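Local coordinates for protein probable ribosomal RNA small subunit methyltransferase (Thermus thermophilus, PDB 3DMH) that methylates N2 of a guanine in 16S ribosomal RNA, using S-adenosylmethionine as the methyl donor, at residues T199-F207 with A266-A277; S216-Q224 with A246-M254. All coordinates share one frame; numbering follows the deposited sequence.

Interaction 1: T199-F207 with A266-A277; sequences TFHHLPGVF and ASVLSLQKGLEA. With SAM (S-adenosylmethionine), chain D.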
loop_
_atom_site.group_PDB
_atom_site.type_symbol
_atom_site.label_atom_id
_atom_site.label_comp_id
_atom_site.label_asym_id
_atom_site.label_seq_id
_atom_site.Cartn_x
_atom_site.Cartn_y
_atom_site.Cartn_z
ATOM N N THR A 199 -2.072 14.133 -16.942
ATOM C CA THR A 199 -2.426 14.718 -15.658
ATOM C C THR A 199 -2.733 13.584 -14.708
ATOM O O THR A 199 -3.744 12.896 -14.860
ATOM C CB THR A 199 -3.634 15.660 -15.752
ATOM O OG1 THR A 199 -3.321 16.729 -16.657
ATOM C CG2 THR A 199 -3.949 16.257 -14.393
ATOM N N PHE A 200 -1.854 13.409 -13.735
ATOM C CA PHE A 200 -2.053 12.392 -12.706
ATOM C C PHE A 200 -2.888 12.916 -11.546
ATOM O O PHE A 200 -2.849 14.103 -11.206
ATOM C CB PHE A 200 -0.715 11.844 -12.224
ATOM C CG PHE A 200 0.079 11.170 -13.302
ATOM C CD1 PHE A 200 -0.175 9.850 -13.656
ATOM C CD2 PHE A 200 1.068 11.865 -13.990
ATOM C CE1 PHE A 200 0.557 9.223 -14.662
ATOM C CE2 PHE A 200 1.803 11.258 -15.004
ATOM C CZ PHE A 200 1.554 9.925 -15.339
ATOM N N HIS A 201 -3.650 12.008 -10.940
ATOM C CA HIS A 201 -4.556 12.337 -9.849
ATOM C C HIS A 201 -4.301 11.325 -8.773
ATOM O O HIS A 201 -4.188 10.136 -9.054
ATOM C CB HIS A 201 -6.002 12.209 -10.293
ATOM C CG HIS A 201 -6.450 13.322 -11.181
ATOM N ND1 HIS A 201 -6.117 13.400 -12.520
ATOM C CD2 HIS A 201 -7.178 14.430 -10.912
ATOM C CE1 HIS A 201 -6.642 14.498 -13.037
ATOM N NE2 HIS A 201 -7.287 15.141 -12.082
ATOM N N HIS A 202 -4.197 11.798 -7.545
ATOM C CA HIS A 202 -3.988 10.863 -6.444
ATOM C C HIS A 202 -4.467 11.346 -5.094
ATOM O O HIS A 202 -4.572 12.554 -4.819
ATOM C CB HIS A 202 -2.521 10.419 -6.382
ATOM C CG HIS A 202 -1.564 11.533 -6.119
ATOM N ND1 HIS A 202 -1.429 12.115 -4.876
ATOM C CD2 HIS A 202 -0.700 12.178 -6.937
ATOM C CE1 HIS A 202 -0.518 13.068 -4.940
ATOM N NE2 HIS A 202 -0.063 13.130 -6.179
ATOM N N LEU A 203 -4.779 10.354 -4.260
ATOM C CA LEU A 203 -5.118 10.554 -2.865
ATOM C C LEU A 203 -3.838 10.592 -2.023
ATOM O O LEU A 203 -2.730 10.363 -2.552
ATOM C CB LEU A 203 -6.044 9.421 -2.395
ATOM C CG LEU A 203 -7.447 9.417 -3.007
ATOM C CD1 LEU A 203 -8.080 8.037 -2.789
ATOM C CD2 LEU A 203 -8.317 10.478 -2.370
ATOM N N PRO A 204 -3.969 10.906 -0.715
ATOM C CA PRO A 204 -2.768 10.930 0.113
ATOM C C PRO A 204 -2.125 9.555 0.280
ATOM O O PRO A 204 -2.813 8.525 0.216
ATOM C CB PRO A 204 -3.282 11.405 1.482
ATOM C CG PRO A 204 -4.590 12.068 1.227
ATOM C CD PRO A 204 -5.170 11.325 0.041
ATOM N N GLY A 205 -0.804 9.568 0.457
ATOM C CA GLY A 205 -0.067 8.380 0.900
ATOM C C GLY A 205 0.550 7.564 -0.220
ATOM O O GLY A 205 1.320 6.608 0.028
ATOM N N VAL A 206 0.202 7.900 -1.457
ATOM C CA VAL A 206 0.715 7.157 -2.614
ATOM C C VAL A 206 2.220 7.341 -2.759
ATOM O O VAL A 206 2.796 8.346 -2.271
ATOM C CB VAL A 206 0.009 7.580 -3.935
ATOM C CG1 VAL A 206 -1.488 7.371 -3.820
ATOM C CG2 VAL A 206 0.348 9.039 -4.278
ATOM N N PHE A 207 2.855 6.371 -3.417
ATOM C CA PHE A 207 4.275 6.531 -3.741
ATOM C C PHE A 207 4.446 7.692 -4.719
ATOM O O PHE A 207 3.708 7.804 -5.710
ATOM C CB PHE A 207 4.822 5.256 -4.377
ATOM C CG PHE A 207 6.233 5.394 -4.869
ATOM C CD1 PHE A 207 7.283 5.386 -3.968
ATOM C CD2 PHE A 207 6.509 5.528 -6.236
ATOM C CE1 PHE A 207 8.607 5.517 -4.411
ATOM C CE2 PHE A 207 7.823 5.652 -6.696
ATOM C CZ PHE A 207 8.869 5.645 -5.768
ATOM N N ALA A 266 -5.868 3.149 -1.793
ATOM C CA ALA A 266 -5.777 4.590 -2.144
ATOM C C ALA A 266 -5.115 4.743 -3.520
ATOM O O ALA A 266 -5.520 5.571 -4.342
ATOM C CB ALA A 266 -5.014 5.351 -1.064
ATOM N N SER A 267 -4.101 3.922 -3.782
ATOM C CA SER A 267 -3.395 3.943 -5.044
ATOM C C SER A 267 -4.254 3.423 -6.195
ATOM O O SER A 267 -4.240 3.994 -7.291
ATOM C CB SER A 267 -2.091 3.146 -4.934
ATOM O OG SER A 267 -1.186 3.842 -4.071
ATOM N N VAL A 268 -5.028 2.364 -5.951
ATOM C CA VAL A 268 -5.948 1.843 -6.967
ATOM C C VAL A 268 -6.932 2.936 -7.396
ATOM O O VAL A 268 -7.153 3.164 -8.597
ATOM C CB VAL A 268 -6.734 0.641 -6.435
ATOM C CG1 VAL A 268 -7.856 0.227 -7.397
ATOM C CG2 VAL A 268 -5.793 -0.519 -6.199
ATOM N N LEU A 269 -7.523 3.617 -6.418
ATOM C CA LEU A 269 -8.504 4.680 -6.723
ATOM C C LEU A 269 -7.849 5.833 -7.463
ATOM O O LEU A 269 -8.451 6.444 -8.351
ATOM C CB LEU A 269 -9.162 5.208 -5.453
ATOM C CG LEU A 269 -9.998 4.153 -4.706
ATOM C CD1 LEU A 269 -10.417 4.664 -3.335
ATOM C CD2 LEU A 269 -11.236 3.737 -5.509
ATOM N N SER A 270 -6.603 6.117 -7.095
ATOM C CA SER A 270 -5.818 7.145 -7.793
ATOM C C SER A 270 -5.604 6.812 -9.261
ATOM O O SER A 270 -5.852 7.658 -10.135
ATOM C CB SER A 270 -4.479 7.351 -7.097
ATOM O OG SER A 270 -4.677 7.787 -5.761
ATOM N N LEU A 271 -5.167 5.576 -9.528
ATOM C CA LEU A 271 -5.025 5.119 -10.906
ATOM C C LEU A 271 -6.348 5.223 -11.678
ATOM O O LEU A 271 -6.359 5.659 -12.826
ATOM C CB LEU A 271 -4.521 3.678 -10.922
ATOM C CG LEU A 271 -4.434 2.976 -12.285
ATOM C CD1 LEU A 271 -3.542 3.771 -13.268
ATOM C CD2 LEU A 271 -3.925 1.547 -12.110
ATOM N N GLN A 272 -7.455 4.812 -11.052
ATOM C CA GLN A 272 -8.752 4.853 -11.731
ATOM C C GLN A 272 -9.121 6.278 -12.129
ATOM O O GLN A 272 -9.606 6.509 -13.249
ATOM C CB GLN A 272 -9.830 4.207 -10.848
ATOM C CG GLN A 272 -9.690 2.684 -10.809
ATOM C CD GLN A 272 -10.590 1.998 -9.797
ATOM O OE1 GLN A 272 -11.121 2.625 -8.881
ATOM N NE2 GLN A 272 -10.758 0.695 -9.953
ATOM N N LYS A 273 -8.889 7.234 -11.230
ATOM C CA LYS A 273 -9.218 8.638 -11.530
ATOM C C LYS A 273 -8.309 9.174 -12.629
ATOM O O LYS A 273 -8.777 9.882 -13.531
ATOM C CB LYS A 273 -9.131 9.529 -10.283
ATOM C CG LYS A 273 -9.571 10.992 -10.527
ATOM C CD LYS A 273 -9.784 11.744 -9.228
ATOM C CE LYS A 273 -10.100 13.221 -9.480
ATOM N NZ LYS A 273 -10.421 13.938 -8.207
ATOM N N GLY A 274 -7.024 8.814 -12.577
ATOM C CA GLY A 274 -6.087 9.251 -13.627
ATOM C C GLY A 274 -6.440 8.706 -15.004
ATOM O O GLY A 274 -6.414 9.444 -15.991
ATOM N N LEU A 275 -6.782 7.418 -15.081
ATOM C CA LEU A 275 -7.207 6.821 -16.370
ATOM C C LEU A 275 -8.414 7.552 -16.955
ATOM O O LEU A 275 -8.448 7.881 -18.167
ATOM C CB LEU A 275 -7.542 5.327 -16.202
ATOM C CG LEU A 275 -6.337 4.413 -15.934
ATOM C CD1 LEU A 275 -6.793 3.082 -15.367
ATOM C CD2 LEU A 275 -5.447 4.253 -17.197
ATOM N N GLU A 276 -9.390 7.842 -16.096
ATOM C CA GLU A 276 -10.605 8.557 -16.502
ATOM C C GLU A 276 -10.289 9.955 -16.997
ATOM O O GLU A 276 -10.813 10.389 -18.033
ATOM C CB GLU A 276 -11.560 8.672 -15.319
ATOM C CG GLU A 276 -12.200 7.367 -14.902
ATOM C CD GLU A 276 -12.795 7.421 -13.495
ATOM O OE1 GLU A 276 -13.076 8.546 -13.000
ATOM O OE2 GLU A 276 -12.994 6.338 -12.892
ATOM N N ALA A 277 -9.437 10.654 -16.250
ATOM C CA ALA A 277 -9.102 12.049 -16.547
ATOM C C ALA A 277 -8.339 12.208 -17.860
ATOM O O ALA A 277 -8.369 13.273 -18.484
ATOM C CB ALA A 277 -8.298 12.648 -15.400
HETATM N N SAM D . 4.419 1.972 -10.598
HETATM C CA SAM D . 4.298 3.223 -9.773
HETATM C C SAM D . 5.321 4.230 -10.253
HETATM O O SAM D . 6.197 3.796 -11.015
HETATM O OXT SAM D . 5.268 5.403 -9.850
HETATM C CB SAM D . 4.552 2.940 -8.290
HETATM C CG SAM D . 5.924 2.353 -7.950
HETATM S SD SAM D . 6.146 2.179 -6.150
HETATM C CE SAM D . 7.956 2.148 -6.008
HETATM C "C5'" SAM D . 5.761 0.443 -5.774
HETATM C "C4'" SAM D . 4.265 0.177 -5.740
HETATM O "O4'" SAM D . 4.142 -1.184 -5.332
HETATM C "C3'" SAM D . 3.473 1.042 -4.751
HETATM O "O3'" SAM D . 2.394 1.716 -5.387
HETATM C "C2'" SAM D . 3.006 0.032 -3.698
HETATM O "O2'" SAM D . 1.789 0.350 -3.051
HETATM C "C1'" SAM D . 2.956 -1.225 -4.564
HETATM N N9 SAM D . 2.914 -2.431 -3.759
HETATM C C8 SAM D . 3.481 -2.672 -2.510
HETATM N N7 SAM D . 3.216 -3.950 -2.143
HETATM C C5 SAM D . 2.465 -4.521 -3.149
HETATM C C6 SAM D . 1.870 -5.777 -3.313
HETATM N N6 SAM D . 1.957 -6.718 -2.363
HETATM N N1 SAM D . 1.175 -6.012 -4.476
HETATM C C2 SAM D . 1.045 -5.049 -5.451
HETATM N N3 SAM D . 1.576 -3.774 -5.290
HETATM C C4 SAM D . 2.278 -3.552 -4.156
HETATM O O HOH W 1 1.436 4.198 -4.724
#
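Strand 199-202 runs roughly antiparallel to helix 266-277, at 148° with the axes 6.6 Å apart at closest approach, and His202 and Ser270 bring their CA atoms to 4.4 Å. Ser270 OG works in both directions: it accepts a nearly straight hydrogen bond from Leu203 N (N to OG 3.0 Å, 166° at the hydrogen) and donates to Ala266 O one turn back. With OG beside its own backbone N (chi1 -61°), the hydroxyl and Ser270 N reach that carbonyl from opposite faces of its plane, so Ala266 O holds two donors. The His201 ring lies across Lys273 and Ala277, which both meet it obliquely from the same side: its CD2 lies 3.5 Å from Lys273 CE and its CE1 3.4 Å from Ala277 CB, the extended lysine side chain and that of His201 crossing at about a right angle. Past the strand, Leu203 CD1 packs on Leu269 CB at 4.0 Å, and a type II turn from Leu203 to Val206 sets Val206 CG1 3.6 Å from Ser267 OG. One water links Phe207 N, Ser267 OG and O3' of the S-adenosylmethionine ribose, while the methyl carbon CE sits over the centre of one face of the Phe207 ring, 3.4 Å above the ring plane. Asp264 also binds Ser267 OG. Strand 187-193 pairs with this strand, and Leu271 of the helix packs on helix 248-253 and strand 283-286.

Interaction 2: S216-Q224 with A246-M254; sequences SLLLLEALQ and ALTLPLARM. With SAM (S-adenosylmethionine), chain D.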
loop_
_atom_site.group_PDB
_atom_site.type_symbol
_atom_site.label_atom_id
_atom_site.label_comp_id
_atom_site.label_asym_id
_atom_site.label_seq_id
_atom_site.Cartn_x
_atom_site.Cartn_y
_atom_site.Cartn_z
ATOM N N SER A 216 10.805 5.713 -12.737
ATOM C CA SER A 216 9.721 5.325 -13.644
ATOM C C SER A 216 9.949 5.908 -15.047
ATOM O O SER A 216 9.779 5.208 -16.054
ATOM C CB SER A 216 8.379 5.785 -13.075
ATOM O OG SER A 216 8.167 5.267 -11.772
ATOM N N LEU A 217 10.347 7.182 -15.109
ATOM C CA LEU A 217 10.713 7.811 -16.390
ATOM C C LEU A 217 11.837 7.035 -17.068
ATOM O O LEU A 217 11.786 6.794 -18.267
ATOM C CB LEU A 217 11.134 9.275 -16.200
ATOM C CG LEU A 217 10.032 10.230 -15.753
ATOM C CD1 LEU A 217 10.606 11.614 -15.495
ATOM C CD2 LEU A 217 8.923 10.298 -16.811
ATOM N N LEU A 218 12.845 6.639 -16.300
ATOM C CA LEU A 218 13.986 5.892 -16.849
ATOM C C LEU A 218 13.585 4.532 -17.427
ATOM O O LEU A 218 14.078 4.128 -18.488
ATOM C CB LEU A 218 15.055 5.700 -15.778
ATOM C CG LEU A 218 16.434 5.278 -16.287
ATOM C CD1 LEU A 218 17.085 6.391 -17.147
ATOM C CD2 LEU A 218 17.332 4.876 -15.113
ATOM N N LEU A 219 12.686 3.832 -16.733
ATOM C CA LEU A 219 12.177 2.558 -17.226
ATOM C C LEU A 219 11.470 2.768 -18.562
ATOM O O LEU A 219 11.723 2.034 -19.508
ATOM C CB LEU A 219 11.208 1.920 -16.213
ATOM C CG LEU A 219 10.745 0.509 -16.592
ATOM C CD1 LEU A 219 10.490 -0.301 -15.313
ATOM C CD2 LEU A 219 9.509 0.492 -17.509
ATOM N N LEU A 220 10.614 3.787 -18.640
ATOM C CA LEU A 220 9.848 4.065 -19.868
ATOM C C LEU A 220 10.754 4.453 -21.029
ATOM O O LEU A 220 10.533 4.018 -22.160
ATOM C CB LEU A 220 8.767 5.125 -19.625
ATOM C CG LEU A 220 7.584 4.708 -18.735
ATOM C CD1 LEU A 220 6.673 5.912 -18.476
ATOM C CD2 LEU A 220 6.804 3.571 -19.382
ATOM N N GLU A 221 11.785 5.248 -20.743
ATOM C CA GLU A 221 12.784 5.601 -21.756
ATOM C C GLU A 221 13.500 4.357 -22.275
ATOM O O GLU A 221 13.637 4.184 -23.489
ATOM C CB GLU A 221 13.763 6.633 -21.204
ATOM C CG GLU A 221 13.098 7.971 -20.927
ATOM C CD GLU A 221 13.946 8.909 -20.081
ATOM O OE1 GLU A 221 14.874 8.436 -19.386
ATOM O OE2 GLU A 221 13.665 10.124 -20.102
ATOM N N ALA A 222 13.920 3.481 -21.362
ATOM C CA ALA A 222 14.611 2.245 -21.733
ATOM C C ALA A 222 13.687 1.348 -22.557
ATOM O O ALA A 222 14.111 0.747 -23.547
ATOM C CB ALA A 222 15.092 1.504 -20.495
ATOM N N LEU A 223 12.426 1.283 -22.132
ATOM C CA LEU A 223 11.408 0.486 -22.805
ATOM C C LEU A 223 11.178 0.969 -24.224
ATOM O O LEU A 223 11.234 0.174 -25.164
ATOM C CB LEU A 223 10.092 0.498 -22.003
ATOM C CG LEU A 223 8.940 -0.386 -22.501
ATOM C CD1 LEU A 223 8.123 -0.879 -21.320
ATOM C CD2 LEU A 223 8.047 0.349 -23.503
ATOM N N GLN A 224 10.945 2.272 -24.384
ATOM C CA GLN A 224 10.695 2.821 -25.717
ATOM C C GLN A 224 11.912 2.674 -26.637
ATOM O O GLN A 224 11.760 2.425 -27.834
ATOM C CB GLN A 224 10.225 4.276 -25.675
ATOM C CG GLN A 224 9.961 4.834 -27.085
ATOM C CD GLN A 224 9.070 6.056 -27.126
ATOM O OE1 GLN A 224 9.537 7.169 -27.369
ATOM N NE2 GLN A 224 7.775 5.854 -26.914
ATOM N N ALA A 246 2.104 5.989 -13.107
ATOM C CA ALA A 246 3.242 6.574 -13.849
ATOM C C ALA A 246 3.675 5.716 -15.042
ATOM O O ALA A 246 4.026 6.249 -16.091
ATOM C CB ALA A 246 4.424 6.851 -12.926
ATOM N N LEU A 247 3.639 4.389 -14.890
ATOM C CA LEU A 247 3.911 3.473 -16.023
ATOM C C LEU A 247 2.636 3.119 -16.789
ATOM O O LEU A 247 2.640 2.999 -18.018
ATOM C CB LEU A 247 4.593 2.184 -15.550
ATOM C CG LEU A 247 5.870 2.351 -14.723
ATOM C CD1 LEU A 247 6.433 1.005 -14.285
ATOM C CD2 LEU A 247 6.944 3.141 -15.485
ATOM N N THR A 248 1.553 2.939 -16.036
ATOM C CA THR A 248 0.282 2.460 -16.579
ATOM C C THR A 248 -0.302 3.389 -17.639
ATOM O O THR A 248 -0.710 2.935 -18.702
ATOM C CB THR A 248 -0.766 2.324 -15.457
ATOM O OG1 THR A 248 -0.143 1.811 -14.254
ATOM C CG2 THR A 248 -1.953 1.456 -15.929
ATOM N N LEU A 249 -0.357 4.679 -17.334
ATOM C CA LEU A 249 -1.003 5.631 -18.254
ATOM C C LEU A 249 -0.257 5.746 -19.582
ATOM O O LEU A 249 -0.883 5.592 -20.639
ATOM C CB LEU A 249 -1.239 7.009 -17.600
ATOM C CG LEU A 249 -2.619 7.204 -16.944
ATOM C CD1 LEU A 249 -2.810 6.335 -15.702
ATOM C CD2 LEU A 249 -2.843 8.671 -16.593
ATOM N N PRO A 250 1.075 6.000 -19.543
ATOM C CA PRO A 250 1.824 6.050 -20.810
ATOM C C PRO A 250 1.712 4.762 -21.619
ATOM O O PRO A 250 1.508 4.828 -22.824
ATOM C CB PRO A 250 3.268 6.274 -20.353
ATOM C CG PRO A 250 3.127 6.996 -19.072
ATOM C CD PRO A 250 1.946 6.331 -18.403
ATOM N N LEU A 251 1.823 3.600 -20.966
ATOM C CA LEU A 251 1.704 2.349 -21.716
ATOM C C LEU A 251 0.314 2.166 -22.348
ATOM O O LEU A 251 0.207 1.652 -23.470
ATOM C CB LEU A 251 2.115 1.145 -20.864
ATOM C CG LEU A 251 3.615 1.124 -20.518
ATOM C CD1 LEU A 251 3.868 0.102 -19.421
ATOM C CD2 LEU A 251 4.506 0.860 -21.748
ATOM N N ALA A 252 -0.737 2.608 -21.652
ATOM C CA ALA A 252 -2.102 2.584 -22.214
ATOM C C ALA A 252 -2.203 3.549 -23.381
ATOM O O ALA A 252 -2.800 3.230 -24.415
ATOM C CB ALA A 252 -3.146 2.934 -21.159
ATOM N N ARG A 253 -1.607 4.728 -23.207
ATOM C CA ARG A 253 -1.582 5.740 -24.276
ATOM C C ARG A 253 -0.868 5.222 -25.532
ATOM O O ARG A 253 -1.274 5.534 -26.657
ATOM C CB ARG A 253 -0.950 7.046 -23.772
ATOM C CG ARG A 253 -0.871 8.225 -24.774
ATOM C CD ARG A 253 -2.225 8.675 -25.292
ATOM N NE ARG A 253 -3.135 9.183 -24.262
ATOM C CZ ARG A 253 -3.021 10.356 -23.640
ATOM N NH1 ARG A 253 -2.005 11.176 -23.909
ATOM N NH2 ARG A 253 -3.934 10.710 -22.740
ATOM N N MET A 254 0.165 4.413 -25.324
ATOM C CA MET A 254 0.920 3.787 -26.411
ATOM C C MET A 254 0.175 2.613 -27.055
ATOM O O MET A 254 0.677 2.010 -28.005
ATOM C CB MET A 254 2.312 3.342 -25.935
ATOM C CG MET A 254 3.248 4.466 -25.470
ATOM S SD MET A 254 4.718 3.865 -24.586
ATOM C CE MET A 254 5.755 3.328 -25.940
HETATM N N SAM D . 4.419 1.972 -10.598
HETATM C CA SAM D . 4.298 3.223 -9.773
HETATM C C SAM D . 5.321 4.230 -10.253
HETATM O O SAM D . 6.197 3.796 -11.015
HETATM O OXT SAM D . 5.268 5.403 -9.850
HETATM C CB SAM D . 4.552 2.940 -8.290
HETATM C CG SAM D . 5.924 2.353 -7.950
HETATM S SD SAM D . 6.146 2.179 -6.150
HETATM C CE SAM D . 7.956 2.148 -6.008
HETATM C "C5'" SAM D . 5.761 0.443 -5.774
HETATM C "C4'" SAM D . 4.265 0.177 -5.740
HETATM O "O4'" SAM D . 4.142 -1.184 -5.332
HETATM C "C3'" SAM D . 3.473 1.042 -4.751
HETATM O "O3'" SAM D . 2.394 1.716 -5.387
HETATM C "C2'" SAM D . 3.006 0.032 -3.698
HETATM O "O2'" SAM D . 1.789 0.350 -3.051
HETATM C "C1'" SAM D . 2.956 -1.225 -4.564
HETATM N N9 SAM D . 2.914 -2.431 -3.759
HETATM C C8 SAM D . 3.481 -2.672 -2.510
HETATM N N7 SAM D . 3.216 -3.950 -2.143
HETATM C C5 SAM D . 2.465 -4.521 -3.149
HETATM C C6 SAM D . 1.870 -5.777 -3.313
HETATM N N6 SAM D . 1.957 -6.718 -2.363
HETATM N N1 SAM D . 1.175 -6.012 -4.476
HETATM C C2 SAM D . 1.045 -5.049 -5.451
HETATM N N3 SAM D . 1.576 -3.774 -5.290
HETATM C C4 SAM D . 2.278 -3.552 -4.156
#
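Ser216 and Leu247 touch in the Rossmann-like methyltransferase domain, where helix 216-224 meets residues 246-247 next to helix 248-253, and Leu247 CD2 lies 3.6 Å from Ser216 O. Ser216 also touches Ala246, CB to CB, and both residues face the methionine carboxylate of S-adenosylmethionine. Ser216 OG donates to the carboxylate O at 2.6 Å, and Ala246 CB sits 3.5 Å from OXT, so a hydroxyl and a methyl group meet different oxygens of the same group. Asn305, which belongs to the guanosine site, hydrogen-bonds the same Ser216 hydroxyl through ND2 and is thus placed to help fix its rotation.

Beyond this shell the interface is largely apolar, and Ala246 O is buried under Leu220 CD1 with no polar partner. Leu220 divides its contacts by branch: CD1 meets Pro250 CG at 3.8 Å, the two side chains crossing at about a right angle, whereas CD2 turns to Leu247 CD2 and Leu251 CG. Its CG beside the backbone N (chi1 -69°) directs this fork into the neighbouring helix. Leu223 takes a different rotamer, CG anti to N (chi1 -175°), and presents both its methyls to Leu251 CD2. The axes incline by 25° and stay 11.4 Å apart at closest approach, a separation bridged by side chains. Val303 of strand 299-304 touches Leu219, Leu223, Leu247 and Leu251, placing both helices against the same part of the central sheet. At the far end Met254 CE comes 3.4 Å from Gln224 NE2.

Overall arrangement
Interaction 2 is nested within the chain loop that interaction 1 closes, and their centres lie 16 Å apart. Leu249 provides a direct join: its CD1 is 3.6 Å from Leu271 CD1 and 3.7 Å from Leu275 CD2, packing helix 248-253 against helix 265-277. Both contacts also reach S-adenosylmethionine, at different parts of the molecule: interaction 1 meets the ribose and sulfonium in its middle, interaction 2 the carboxylate at one end. Guanosine lies nearer the second, about 6 Å from the Ser216 side chain against about 13 Å from that of Val206. Glu262, Gly241, Asp288 and Val289 supply further hydrogen bonds to the cofactor.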